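Local coordinates for protein 4'-phospho-dehydrooxetanocin synthase (Bacillus megaterium, PDB 5UL2) that catalyses the oxidative ring contraction of dAMP to an oxetane aldehyde in oxetanocin A biosynthesis, using cobalamin, an iron-sulfur cluster and S-adenosylmethionine, at residues C126-F131 and D159-T164; N137-T142 and T306-R311; D238-Y243 and K326-R331; S299-A304 and F352-H357. All coordinates share one frame; numbering follows the deposited sequence.

How the contacts relate
The four contacts run from the cobalamin-binding Rossmann domain into the partial TIM barrel of the radical SAM core. Contact 1 lies within the Rossmann domain. It touches contact 2, about 15 Å away between centres, where Gln161 meets Asn137. Contact 2 joins the two domains through strand 304-311. Contact 3 also joins them, about 13 Å from contact 2 between centres, and is linked to it by the Arg311-Glu242 salt bridge. Contact 4 joins the starts of two neighbouring barrel strands, 304-311 and 357-360, about 30 Å from contact 3 between centres. Along the chain contact 1 closes before contacts 3 and 4 open. The segments of contacts 2, 3 and 4 alternate, and those of contacts 1 and 2 alternate too. Contacts 2 and 3 hold cobalamin-binding residues from both domains.

Contact 1: C126-F131 and D159-T164; sequences CVIENF and DMQVGT. With EDO (1,2-ethanediol), chain O.
Val127 and Gln161 mark the closest backbone approach, with their CA atoms 5.1 Å apart. The two loops leave neighbouring parallel strands, 119-125 and 154-159, of the Rossmann fold that houses cobalamin. No hydrogen bond joins the segments, and the contact rests on the Gln161 side chain. Its CG lies beside the N and anti to the carbonyl carbon (chi1 -77°), and the chain then runs on extended. CG thereby sits 3.2 Å from Cys126 O, while the amide carbon CD is 4.0 Å from Cys126 SG. Ile128 crosses the aliphatic part of Gln161 at a slant. Its CG1 packs 3.8 Å from Gln161 CB, and its CD1 reaches the backbone oxygen of the same residue. Selenomethionine Met160 contributes mainly backbone, set against Cys126 O.

The amide of Gln161 is fixed at both ends. Its OE1 accepts a hydrogen bond from Asn137 N, just after strand 135-136. Asp159 holds the other end. Its OD1 also accepts from Gln161 N, an Asx turn at the start of the 3-10 segment 160-162. Asp159 is itself held by Asn124, which bonds to OD2. Asp159 OD1 takes its two donors from one face of its carboxylate plane: Gln161 N at 2.9 Å on the anti side, and Gln161 NE2 at 2.9 Å on the syn side.

Contact 2: N137-T142 and T306-R311; sequences NLSTGT and TLETSR. With EDO (1,2-ethanediol), chain O.
Leu138 N donates a hydrogen bond of 2.7 Å to Thr306 OG1, at an angle of 157°. It joins the cobalamin-binding Rossmann domain to strand 304-311 of the partial TIM barrel. The chi1 of 65° puts this hydroxyl between the N and carbonyl carbon of Thr306, facing the Leu138 loop. The same oxygen also bonds to Leu136 O, beside the parallel pairing of strands 135-136 and 304-311. Leu138 CD1 adds a contact to Thr306 O.

Water 1 extends the joint. It lies 2.8 Å from Thr306 OG1 and donates to Ser139 OG at 2.6 Å. Ser139 OG lies 3.4 Å from Glu308 OE1; both residues bind cobalamin, one from each domain.

Asn137 positions Ser139. Its OD1 accepts from Ser139 N in an Asx turn, and from Ser139 OG in the carbonyl plane, on a lone pair. Further along, the Arg311 chain runs out extended past Thr142, whose OG1 lies at the guanidinium edge. The main partner of that guanidinium is Glu242, another cobalamin-binding residue. The Thr142 hydroxyl turns back on its own segment: OG1 donates to Ser139 O at 2.6 Å, nearly straight along the C=O direction.

Contact 3: D238-Y243 and K326-R331; sequences DKEGEY and KLRSWR
Glu240 and Arg331 approach from opposite directions and meet end-on. Their carboxylate and guanidinium planes are nearly coplanar, 12° apart. Arg331 NH1 donates to Glu240 OE1 at 3.0 Å, and Arg331 NH2 donates to Glu240 OE2 at 2.9 Å. Both oxygens use their syn lone pairs, as in a classical two-pronged salt bridge. The Arg331 chain bends at chi2 and chi3, which brings NE to Ser329 O at 3.0 Å. NH1 has a further acceptor in Val281 O. NE, NH1 and NH2 all donate, which should hold the group's rotation.

Arg328 is turned differently. It slides past Glu240 with the two planes 56° apart. Glu240 OE2 lies 3.6 Å from Arg328 NE, well out of the guanidinium plane, so this long pair rests on charge alone. Asp238 meets the NH2 edge of Arg328 and completes the salt-bridge network, though the modelled spacing there is too close to be trusted. Glu240 N donates to Asp238 OD2 from above the carboxylate plane, an Asx turn.

The network joins the two domains. The segments also carry the cobalamin-binding residues Gly241, Glu242 and Lys326. One segment links strand 235-237, at an edge of the Rossmann sheet, to helix 242-252, with Gly241 at its N-cap position. The other leads into strand 331-332, which pairs antiparallel with strand 304-311.

Contact 4: S299-A304 and F352-H357; sequences SKFRGA and FNIKPH
Phe301 and Ile354 make the main apolar contact. Their side chains cross, and Ile354 CD1 sits at the edge of the Phe301 ring, 4.2 Å from CD2. Ile354 CG1 lies beside its own N (chi1 -62°), which brings it 3.4 Å from Phe301 O. Its other branch, CG2, faces Gly303 O. The isoleucine thus wedges against both backbone and ring. The Ala304 methyl also lies over the His357 ring. Its CB is 4.1 Å above one face of the imidazole, offset toward the rim. CG of His357 is anti to its N (chi1 -163°), and NE2 bonds to Asp395, which helps to hold the ring.

No direct hydrogen bond crosses between the segments. Water 2 takes that role and donates to Gly303 O at 2.8 Å and to Lys355 O at 2.6 Å, so that both carbonyls are bridged. A CA-H...O contact follows where the chains draw together: Ala304 CA lies 3.2 Å from His357 O.

The contact closes a beta-alpha-beta crossover of the partial TIM barrel. Helix 335-351 ends in a Schellman motif with Asn353 as C-prime residue, and the chain then enters strand 357-360. That strand runs parallel to strand 304-311, which the other segment leads into. Helix 293-297 packs on Phe352 and Ile354 through Leu295, while strand 135-136 touches Phe301 and Ala304.

Contact 1: C126-F131 and D159-T164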
loop_
_atom_site.group_PDB
_atom_site.type_symbol
_atom_site.label_atom_id
_atom_site.label_comp_id
_atom_site.label_asym_id
_atom_site.label_seq_id
_atom_site.Cartn_x
_atom_site.Cartn_y
_atom_site.Cartn_z
ATOM N N CYS A 126 11.670 -0.909 -2.483
ATOM C CA CYS A 126 10.499 -0.235 -1.952
ATOM C C CYS A 126 10.959 1.010 -1.212
ATOM O O CYS A 126 11.935 0.963 -0.460
ATOM C CB CYS A 126 9.711 -1.170 -1.022
ATOM S SG CYS A 126 8.154 -0.520 -0.377
ATOM N N VAL A 127 10.268 2.120 -1.447
ATOM C CA VAL A 127 10.523 3.352 -0.724
ATOM C C VAL A 127 9.470 3.489 0.366
ATOM O O VAL A 127 8.400 2.875 0.321
ATOM C CB VAL A 127 10.523 4.590 -1.652
ATOM C CG1 VAL A 127 11.541 4.418 -2.769
ATOM C CG2 VAL A 127 9.132 4.832 -2.216
ATOM N N ILE A 128 9.783 4.301 1.371
ATOM C CA ILE A 128 8.844 4.580 2.452
ATOM C C ILE A 128 7.852 5.624 1.950
ATOM O O ILE A 128 8.221 6.773 1.696
ATOM C CB ILE A 128 9.563 5.060 3.717
ATOM C CG1 ILE A 128 10.535 3.992 4.221
ATOM C CG2 ILE A 128 8.554 5.416 4.797
ATOM C CD1 ILE A 128 11.306 4.408 5.457
ATOM N N GLU A 129 6.594 5.223 1.793
ATOM C CA GLU A 129 5.554 6.176 1.435
ATOM C C GLU A 129 5.328 7.150 2.584
ATOM O O GLU A 129 5.264 6.750 3.749
ATOM C CB GLU A 129 4.253 5.449 1.096
ATOM C CG GLU A 129 4.361 4.476 -0.066
ATOM C CD GLU A 129 4.607 5.165 -1.396
ATOM O OE1 GLU A 129 5.070 4.485 -2.338
ATOM O OE2 GLU A 129 4.340 6.382 -1.503
ATOM N N ASN A 130 5.212 8.436 2.253
ATOM C CA ASN A 130 5.063 9.481 3.258
ATOM C C ASN A 130 3.658 10.060 3.349
ATOM O O ASN A 130 3.356 10.743 4.333
ATOM C CB ASN A 130 6.058 10.622 2.990
ATOM C CG ASN A 130 7.493 10.227 3.284
ATOM O OD1 ASN A 130 7.768 9.495 4.238
ATOM N ND2 ASN A 130 8.419 10.712 2.465
ATOM N N PHE A 131 2.793 9.816 2.364
ATOM C CA PHE A 131 1.457 10.393 2.385
ATOM C C PHE A 131 0.421 9.329 2.714
ATOM O O PHE A 131 0.409 8.268 2.076
ATOM C CB PHE A 131 1.124 11.045 1.039
ATOM C CG PHE A 131 -0.203 11.745 1.024
ATOM C CD1 PHE A 131 -0.345 13.000 1.598
ATOM C CD2 PHE A 131 -1.312 11.146 0.446
ATOM C CE1 PHE A 131 -1.567 13.646 1.592
ATOM C CE2 PHE A 131 -2.538 11.788 0.437
ATOM C CZ PHE A 131 -2.665 13.040 1.011
ATOM N N ASP A 159 16.137 -4.747 2.547
ATOM C CA ASP A 159 15.048 -3.820 2.265
ATOM C C ASP A 159 15.631 -2.427 2.085
ATOM O O ASP A 159 16.332 -1.924 2.970
ATOM C CB ASP A 159 14.013 -3.842 3.393
ATOM C CG ASP A 159 12.665 -3.298 2.963
ATOM O OD1 ASP A 159 12.628 -2.230 2.316
ATOM O OD2 ASP A 159 11.641 -3.946 3.272
HETATM N N MSE A 160 15.339 -1.806 0.949
HETATM C CA MSE A 160 15.911 -0.503 0.636
HETATM C C MSE A 160 15.195 0.632 1.363
HETATM O O MSE A 160 15.608 1.789 1.271
HETATM C CB MSE A 160 15.891 -0.269 -0.875
HETATM C CG MSE A 160 16.652 -1.335 -1.653
HETATM SE SE MSE A 160 16.962 -0.872 -3.519
HETATM C CE MSE A 160 18.301 0.527 -3.285
ATOM N N GLN A 161 14.131 0.298 2.098
ATOM C CA GLN A 161 13.453 1.298 2.912
ATOM C C GLN A 161 14.366 1.887 3.978
ATOM O O GLN A 161 14.164 3.031 4.393
ATOM C CB GLN A 161 12.205 0.691 3.563
ATOM C CG GLN A 161 11.024 0.540 2.613
ATOM C CD GLN A 161 9.869 -0.193 3.254
ATOM O OE1 GLN A 161 8.886 0.418 3.671
ATOM N NE2 GLN A 161 9.981 -1.513 3.343
ATOM N N VAL A 162 15.384 1.139 4.418
ATOM C CA VAL A 162 16.316 1.645 5.417
ATOM C C VAL A 162 17.491 2.382 4.793
ATOM O O VAL A 162 18.416 2.777 5.515
ATOM C CB VAL A 162 16.840 0.497 6.304
ATOM C CG1 VAL A 162 15.685 -0.244 6.911
ATOM C CG2 VAL A 162 17.704 -0.454 5.499
ATOM N N GLY A 163 17.493 2.573 3.475
ATOM C CA GLY A 163 18.567 3.303 2.840
ATOM C C GLY A 163 19.709 2.471 2.309
ATOM O O GLY A 163 20.719 3.046 1.887
ATOM N N THR A 164 19.585 1.144 2.310
ATOM C CA THR A 164 20.621 0.290 1.746
ATOM C C THR A 164 20.859 0.651 0.286
ATOM O O THR A 164 19.923 0.681 -0.518
ATOM C CB THR A 164 20.217 -1.179 1.866
ATOM O OG1 THR A 164 19.950 -1.496 3.239
ATOM C CG2 THR A 164 21.329 -2.068 1.353
HETATM C C1 EDO O . 11.476 -6.646 5.543
HETATM O O1 EDO O . 10.808 -7.174 6.694
HETATM C C2 EDO O . 10.676 -6.966 4.287
HETATM O O2 EDO O . 9.438 -6.245 4.309
#

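Contact 2: N137-T142 and T306-R311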
loop_
_atom_site.group_PDB
_atom_site.type_symbol
_atom_site.label_atom_id
_atom_site.label_comp_id
_atom_site.label_asym_id
_atom_site.label_seq_id
_atom_site.Cartn_x
_atom_site.Cartn_y
_atom_site.Cartn_z
ATOM N N ASN A 137 6.665 -0.746 4.934
ATOM C CA ASN A 137 6.023 -1.864 4.251
ATOM C C ASN A 137 6.654 -3.178 4.700
ATOM O O ASN A 137 7.865 -3.373 4.557
ATOM C CB ASN A 137 6.146 -1.695 2.738
ATOM C CG ASN A 137 5.181 -2.582 1.967
ATOM O OD1 ASN A 137 4.774 -3.642 2.441
ATOM N ND2 ASN A 137 4.811 -2.148 0.768
ATOM N N LEU A 138 5.829 -4.086 5.225
ATOM C CA LEU A 138 6.292 -5.371 5.736
ATOM C C LEU A 138 5.880 -6.545 4.852
ATOM O O LEU A 138 6.062 -7.699 5.254
ATOM C CB LEU A 138 5.770 -5.593 7.158
ATOM C CG LEU A 138 6.150 -4.572 8.233
ATOM C CD1 LEU A 138 5.456 -4.895 9.548
ATOM C CD2 LEU A 138 7.655 -4.533 8.422
ATOM N N SER A 139 5.343 -6.282 3.658
ATOM C CA SER A 139 4.750 -7.348 2.850
ATOM C C SER A 139 5.776 -8.408 2.459
ATOM O O SER A 139 5.494 -9.609 2.540
ATOM C CB SER A 139 4.095 -6.750 1.606
ATOM O OG SER A 139 3.070 -5.843 1.967
ATOM N N THR A 140 6.968 -7.989 2.027
ATOM C CA THR A 140 8.012 -8.941 1.656
ATOM C C THR A 140 8.411 -9.848 2.820
ATOM O O THR A 140 8.920 -10.951 2.590
ATOM C CB THR A 140 9.233 -8.181 1.120
ATOM O OG1 THR A 140 8.833 -7.357 0.017
ATOM C CG2 THR A 140 10.320 -9.136 0.645
ATOM N N GLY A 141 8.168 -9.421 4.061
ATOM C CA GLY A 141 8.465 -10.253 5.212
ATOM C C GLY A 141 7.566 -11.466 5.362
ATOM O O GLY A 141 7.919 -12.393 6.098
ATOM N N THR A 142 6.409 -11.478 4.692
ATOM C CA THR A 142 5.555 -12.665 4.726
ATOM C C THR A 142 6.143 -13.795 3.892
ATOM O O THR A 142 5.990 -14.970 4.246
ATOM C CB THR A 142 4.146 -12.336 4.229
ATOM O OG1 THR A 142 4.208 -11.875 2.874
ATOM C CG2 THR A 142 3.501 -11.270 5.102
ATOM N N THR A 306 2.850 -1.775 8.398
ATOM C CA THR A 306 1.830 -2.350 7.533
ATOM C C THR A 306 1.559 -3.805 7.887
ATOM O O THR A 306 2.463 -4.550 8.274
ATOM C CB THR A 306 2.237 -2.248 6.062
ATOM O OG1 THR A 306 3.400 -3.050 5.829
ATOM C CG2 THR A 306 2.535 -0.804 5.691
ATOM N N LEU A 307 0.297 -4.199 7.758
ATOM C CA LEU A 307 -0.106 -5.592 7.840
ATOM C C LEU A 307 -1.161 -5.846 6.776
ATOM O O LEU A 307 -2.000 -4.981 6.506
ATOM C CB LEU A 307 -0.660 -5.954 9.226
ATOM C CG LEU A 307 -1.181 -7.388 9.359
ATOM C CD1 LEU A 307 -0.085 -8.395 9.027
ATOM C CD2 LEU A 307 -1.759 -7.653 10.738
ATOM N N GLU A 308 -1.097 -7.019 6.157
ATOM C CA GLU A 308 -2.145 -7.496 5.266
ATOM C C GLU A 308 -2.958 -8.535 6.026
ATOM O O GLU A 308 -2.473 -9.642 6.288
ATOM C CB GLU A 308 -1.560 -8.084 3.983
ATOM C CG GLU A 308 -1.311 -7.066 2.883
ATOM C CD GLU A 308 -0.682 -7.685 1.645
ATOM O OE1 GLU A 308 0.496 -8.102 1.713
ATOM O OE2 GLU A 308 -1.370 -7.763 0.605
ATOM N N THR A 309 -4.183 -8.174 6.402
ATOM C CA THR A 309 -5.082 -9.130 7.036
ATOM C C THR A 309 -5.811 -9.992 6.019
ATOM O O THR A 309 -6.538 -10.910 6.412
ATOM C CB THR A 309 -6.094 -8.404 7.928
ATOM O OG1 THR A 309 -7.074 -7.747 7.115
ATOM C CG2 THR A 309 -5.388 -7.367 8.785
ATOM N N SER A 310 -5.624 -9.720 4.730
ATOM C CA SER A 310 -6.223 -10.508 3.665
ATOM C C SER A 310 -5.452 -10.242 2.383
ATOM O O SER A 310 -4.770 -9.222 2.248
ATOM C CB SER A 310 -7.708 -10.178 3.476
ATOM O OG SER A 310 -7.885 -8.889 2.919
ATOM N N ARG A 311 -5.565 -11.176 1.445
ATOM C CA ARG A 311 -5.047 -11.005 0.098
ATOM C C ARG A 311 -6.188 -11.133 -0.901
ATOM O O ARG A 311 -7.228 -11.730 -0.616
ATOM C CB ARG A 311 -3.951 -12.028 -0.224
ATOM C CG ARG A 311 -2.679 -11.864 0.590
ATOM C CD ARG A 311 -1.614 -12.832 0.109
ATOM N NE ARG A 311 -0.355 -12.663 0.822
ATOM C CZ ARG A 311 0.699 -13.458 0.674
ATOM N NH1 ARG A 311 0.648 -14.488 -0.163
ATOM N NH2 ARG A 311 1.804 -13.224 1.366
HETATM C C1 EDO O . 11.476 -6.646 5.543
HETATM O O1 EDO O . 10.808 -7.174 6.694
HETATM C C2 EDO O . 10.676 -6.966 4.287
HETATM O O2 EDO O . 9.438 -6.245 4.309
HETATM O O HOH W 1 2.560 -5.274 4.415
#

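Contact 3: D238-Y243 and K326-R331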
loop_
_atom_site.group_PDB
_atom_site.type_symbol
_atom_site.label_atom_id
_atom_site.label_comp_id
_atom_site.label_asym_id
_atom_site.label_seq_id
_atom_site.Cartn_x
_atom_site.Cartn_y
_atom_site.Cartn_z
ATOM N N ASP A 238 4.847 -14.375 -9.451
ATOM C CA ASP A 238 3.701 -13.591 -9.031
ATOM C C ASP A 238 4.039 -12.757 -7.798
ATOM O O ASP A 238 5.009 -13.023 -7.081
ATOM C CB ASP A 238 2.516 -14.518 -8.751
ATOM C CG ASP A 238 1.285 -13.769 -8.296
ATOM O OD1 ASP A 238 0.806 -12.901 -9.057
ATOM O OD2 ASP A 238 0.805 -14.044 -7.176
ATOM N N LYS A 239 3.229 -11.717 -7.573
ATOM C CA LYS A 239 3.316 -10.937 -6.341
ATOM C C LYS A 239 3.333 -11.838 -5.110
ATOM O O LYS A 239 4.107 -11.610 -4.173
ATOM C CB LYS A 239 2.144 -9.958 -6.267
ATOM C CG LYS A 239 1.963 -9.304 -4.909
ATOM C CD LYS A 239 0.507 -8.943 -4.668
ATOM C CE LYS A 239 -0.023 -8.021 -5.749
ATOM N NZ LYS A 239 -1.475 -7.746 -5.571
ATOM N N GLU A 240 2.484 -12.865 -5.095
ATOM C CA GLU A 240 2.472 -13.858 -4.024
ATOM C C GLU A 240 3.415 -14.986 -4.426
ATOM O O GLU A 240 3.031 -15.912 -5.144
ATOM C CB GLU A 240 1.055 -14.360 -3.769
ATOM C CG GLU A 240 0.047 -13.249 -3.517
ATOM C CD GLU A 240 -1.349 -13.768 -3.214
ATOM O OE1 GLU A 240 -1.476 -14.896 -2.691
ATOM O OE2 GLU A 240 -2.324 -13.044 -3.498
ATOM N N GLY A 241 4.656 -14.911 -3.960
ATOM C CA GLY A 241 5.693 -15.840 -4.354
ATOM C C GLY A 241 5.955 -16.986 -3.404
ATOM O O GLY A 241 6.957 -17.689 -3.583
ATOM N N GLU A 242 5.087 -17.208 -2.412
ATOM C CA GLU A 242 5.326 -18.258 -1.425
ATOM C C GLU A 242 5.522 -19.618 -2.088
ATOM O O GLU A 242 6.533 -20.291 -1.859
ATOM C CB GLU A 242 4.174 -18.311 -0.421
ATOM C CG GLU A 242 4.208 -17.219 0.637
ATOM C CD GLU A 242 3.689 -15.885 0.133
ATOM O OE1 GLU A 242 2.975 -15.863 -0.892
ATOM O OE2 GLU A 242 3.992 -14.854 0.770
ATOM N N TYR A 243 4.567 -20.033 -2.925
ATOM C CA TYR A 243 4.664 -21.348 -3.553
ATOM C C TYR A 243 5.749 -21.380 -4.620
ATOM O O TYR A 243 6.344 -22.436 -4.864
ATOM C CB TYR A 243 3.316 -21.756 -4.150
ATOM C CG TYR A 243 2.254 -22.060 -3.114
ATOM C CD1 TYR A 243 2.574 -22.126 -1.764
ATOM C CD2 TYR A 243 0.933 -22.289 -3.486
ATOM C CE1 TYR A 243 1.613 -22.402 -0.813
ATOM C CE2 TYR A 243 -0.038 -22.569 -2.538
ATOM C CZ TYR A 243 0.310 -22.623 -1.203
ATOM O OH TYR A 243 -0.641 -22.897 -0.249
ATOM N N LYS A 326 -4.865 -14.196 -14.354
ATOM C CA LYS A 326 -5.369 -15.140 -13.367
ATOM C C LYS A 326 -6.153 -14.398 -12.291
ATOM O O LYS A 326 -5.701 -13.366 -11.786
ATOM C CB LYS A 326 -4.222 -15.929 -12.735
ATOM C CG LYS A 326 -3.340 -16.658 -13.736
ATOM C CD LYS A 326 -2.476 -17.705 -13.050
ATOM C CE LYS A 326 -1.513 -18.364 -14.028
ATOM N NZ LYS A 326 -0.460 -17.416 -14.490
ATOM N N LEU A 327 -7.324 -14.926 -11.948
ATOM C CA LEU A 327 -8.137 -14.319 -10.903
ATOM C C LEU A 327 -7.550 -14.625 -9.531
ATOM O O LEU A 327 -7.118 -15.748 -9.258
ATOM C CB LEU A 327 -9.577 -14.826 -10.991
ATOM C CG LEU A 327 -10.555 -14.326 -9.926
ATOM C CD1 LEU A 327 -10.583 -12.805 -9.886
ATOM C CD2 LEU A 327 -11.945 -14.884 -10.185
ATOM N N ARG A 328 -7.535 -13.615 -8.666
ATOM C CA ARG A 328 -6.920 -13.699 -7.343
ATOM C C ARG A 328 -8.017 -13.552 -6.293
ATOM O O ARG A 328 -8.441 -12.435 -5.978
ATOM C CB ARG A 328 -5.842 -12.633 -7.186
ATOM C CG ARG A 328 -5.114 -12.648 -5.861
ATOM C CD ARG A 328 -3.878 -11.781 -5.958
ATOM N NE ARG A 328 -2.978 -12.278 -6.995
ATOM C CZ ARG A 328 -2.057 -11.539 -7.601
ATOM N NH1 ARG A 328 -1.915 -10.260 -7.283
ATOM N NH2 ARG A 328 -1.286 -12.077 -8.535
ATOM N N SER A 329 -8.463 -14.681 -5.745
ATOM C CA SER A 329 -9.585 -14.692 -4.819
ATOM C C SER A 329 -9.245 -13.950 -3.526
ATOM O O SER A 329 -8.080 -13.795 -3.149
ATOM C CB SER A 329 -9.992 -16.128 -4.496
ATOM O OG SER A 329 -8.917 -16.831 -3.896
ATOM N N TRP A 330 -10.292 -13.497 -2.841
ATOM C CA TRP A 330 -10.136 -12.803 -1.568
ATOM C C TRP A 330 -9.969 -13.824 -0.447
ATOM O O TRP A 330 -10.860 -14.644 -0.210
ATOM C CB TRP A 330 -11.336 -11.900 -1.304
ATOM C CG TRP A 330 -11.170 -11.054 -0.085
ATOM C CD1 TRP A 330 -10.311 -10.005 0.071
ATOM C CD2 TRP A 330 -11.879 -11.181 1.152
ATOM N NE1 TRP A 330 -10.439 -9.473 1.331
ATOM C CE2 TRP A 330 -11.395 -10.177 2.014
ATOM C CE3 TRP A 330 -12.876 -12.046 1.615
ATOM C CZ2 TRP A 330 -11.874 -10.013 3.314
ATOM C CZ3 TRP A 330 -13.349 -11.883 2.905
ATOM C CH2 TRP A 330 -12.849 -10.875 3.739
ATOM N N ARG A 331 -8.832 -13.768 0.244
ATOM C CA ARG A 331 -8.484 -14.739 1.280
ATOM C C ARG A 331 -8.132 -14.009 2.571
ATOM O O ARG A 331 -7.027 -13.453 2.691
ATOM C CB ARG A 331 -7.329 -15.625 0.826
ATOM C CG ARG A 331 -7.735 -16.697 -0.173
ATOM C CD ARG A 331 -6.625 -17.020 -1.164
ATOM N NE ARG A 331 -6.266 -15.860 -1.976
ATOM C CZ ARG A 331 -5.019 -15.450 -2.188
ATOM N NH1 ARG A 331 -3.999 -16.116 -1.664
ATOM N NH2 ARG A 331 -4.790 -14.378 -2.937
#

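Contact 4: S299-A304 and F352-H357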
loop_
_atom_site.group_PDB
_atom_site.type_symbol
_atom_site.label_atom_id
_atom_site.label_comp_id
_atom_site.label_asym_id
_atom_site.label_seq_id
_atom_site.Cartn_x
_atom_site.Cartn_y
_atom_site.Cartn_z
ATOM N N SER A 299 15.502 1.760 13.532
ATOM C CA SER A 299 14.882 1.698 14.851
ATOM C C SER A 299 14.202 2.993 15.279
ATOM O O SER A 299 13.346 2.955 16.171
ATOM C CB SER A 299 15.922 1.306 15.908
ATOM O OG SER A 299 16.972 2.252 15.976
ATOM N N LYS A 300 14.555 4.129 14.680
ATOM C CA LYS A 300 13.975 5.416 15.044
ATOM C C LYS A 300 12.842 5.834 14.116
ATOM O O LYS A 300 12.378 6.977 14.190
ATOM C CB LYS A 300 15.065 6.489 15.079
ATOM C CG LYS A 300 16.094 6.265 16.179
ATOM C CD LYS A 300 17.060 7.432 16.306
ATOM C CE LYS A 300 18.021 7.221 17.464
ATOM N NZ LYS A 300 18.953 8.369 17.633
ATOM N N PHE A 301 12.408 4.936 13.233
ATOM C CA PHE A 301 11.183 5.100 12.462
ATOM C C PHE A 301 10.029 5.538 13.352
ATOM O O PHE A 301 9.791 4.955 14.415
ATOM C CB PHE A 301 10.810 3.802 11.746
ATOM C CG PHE A 301 9.532 3.897 10.958
ATOM C CD1 PHE A 301 9.512 4.515 9.718
ATOM C CD2 PHE A 301 8.349 3.373 11.460
ATOM C CE1 PHE A 301 8.340 4.607 8.992
ATOM C CE2 PHE A 301 7.173 3.462 10.738
ATOM C CZ PHE A 301 7.170 4.081 9.502
ATOM N N ARG A 302 9.319 6.571 12.908
ATOM C CA ARG A 302 8.070 6.997 13.522
ATOM C C ARG A 302 7.012 7.040 12.432
ATOM O O ARG A 302 7.152 7.786 11.457
ATOM C CB ARG A 302 8.214 8.361 14.202
ATOM C CG ARG A 302 9.079 8.344 15.454
ATOM C CD ARG A 302 9.113 9.715 16.112
ATOM N NE ARG A 302 9.925 9.728 17.325
ATOM C CZ ARG A 302 10.187 10.823 18.035
ATOM N NH1 ARG A 302 9.699 11.995 17.651
ATOM N NH2 ARG A 302 10.936 10.744 19.126
ATOM N N GLY A 303 5.974 6.233 12.587
ATOM C CA GLY A 303 4.944 6.129 11.572
ATOM C C GLY A 303 4.189 4.821 11.730
ATOM O O GLY A 303 4.201 4.208 12.794
ATOM N N ALA A 304 3.547 4.411 10.643
ATOM C CA ALA A 304 2.721 3.215 10.660
ATOM C C ALA A 304 3.510 2.000 10.188
ATOM O O ALA A 304 4.438 2.106 9.382
ATOM C CB ALA A 304 1.480 3.402 9.787
ATOM N N PHE A 352 10.957 -0.836 20.022
ATOM C CA PHE A 352 11.730 0.224 19.388
ATOM C C PHE A 352 11.094 1.599 19.564
ATOM O O PHE A 352 11.431 2.529 18.821
ATOM C CB PHE A 352 11.918 -0.072 17.900
ATOM C CG PHE A 352 12.728 -1.303 17.620
ATOM C CD1 PHE A 352 14.111 -1.264 17.675
ATOM C CD2 PHE A 352 12.108 -2.496 17.286
ATOM C CE1 PHE A 352 14.862 -2.393 17.412
ATOM C CE2 PHE A 352 12.854 -3.628 17.022
ATOM C CZ PHE A 352 14.233 -3.576 17.086
ATOM N N ASN A 353 10.176 1.742 20.519
ATOM C CA ASN A 353 9.485 3.000 20.800
ATOM C C ASN A 353 8.679 3.506 19.608
ATOM O O ASN A 353 8.425 4.709 19.492
ATOM C CB ASN A 353 10.464 4.083 21.271
ATOM C CG ASN A 353 11.285 3.642 22.463
ATOM O OD1 ASN A 353 12.515 3.645 22.419
ATOM N ND2 ASN A 353 10.606 3.246 23.534
ATOM N N ILE A 354 8.273 2.612 18.712
ATOM C CA ILE A 354 7.351 2.968 17.641
ATOM C C ILE A 354 5.943 2.977 18.220
ATOM O O ILE A 354 5.491 1.979 18.791
ATOM C CB ILE A 354 7.460 1.992 16.463
ATOM C CG1 ILE A 354 8.862 2.048 15.852
ATOM C CG2 ILE A 354 6.399 2.295 15.416
ATOM C CD1 ILE A 354 9.106 0.995 14.794
ATOM N N LYS A 355 5.255 4.106 18.092
ATOM C CA LYS A 355 3.930 4.228 18.676
ATOM C C LYS A 355 2.946 3.322 17.939
ATOM O O LYS A 355 3.041 3.165 16.718
ATOM C CB LYS A 355 3.460 5.680 18.635
ATOM C CG LYS A 355 4.372 6.620 19.405
ATOM C CD LYS A 355 3.763 7.998 19.561
ATOM C CE LYS A 355 4.619 8.882 20.454
ATOM N NZ LYS A 355 5.974 9.098 19.878
ATOM N N PRO A 356 1.997 2.707 18.652
ATOM C CA PRO A 356 1.109 1.725 18.015
ATOM C C PRO A 356 0.238 2.329 16.925
ATOM O O PRO A 356 -0.812 2.916 17.202
ATOM C CB PRO A 356 0.264 1.205 19.185
ATOM C CG PRO A 356 0.320 2.290 20.211
ATOM C CD PRO A 356 1.683 2.899 20.079
ATOM N N HIS A 357 0.675 2.181 15.675
ATOM C CA HIS A 357 -0.086 2.640 14.518
ATOM C C HIS A 357 0.093 1.614 13.408
ATOM O O HIS A 357 1.205 1.431 12.903
ATOM C CB HIS A 357 0.369 4.024 14.061
ATOM C CG HIS A 357 -0.614 4.716 13.172
ATOM N ND1 HIS A 357 -0.593 6.077 12.956
ATOM C CD2 HIS A 357 -1.653 4.237 12.449
ATOM C CE1 HIS A 357 -1.578 6.405 12.138
ATOM N NE2 HIS A 357 -2.234 5.307 11.814
HETATM O O HOH W 2 3.694 5.240 15.382
#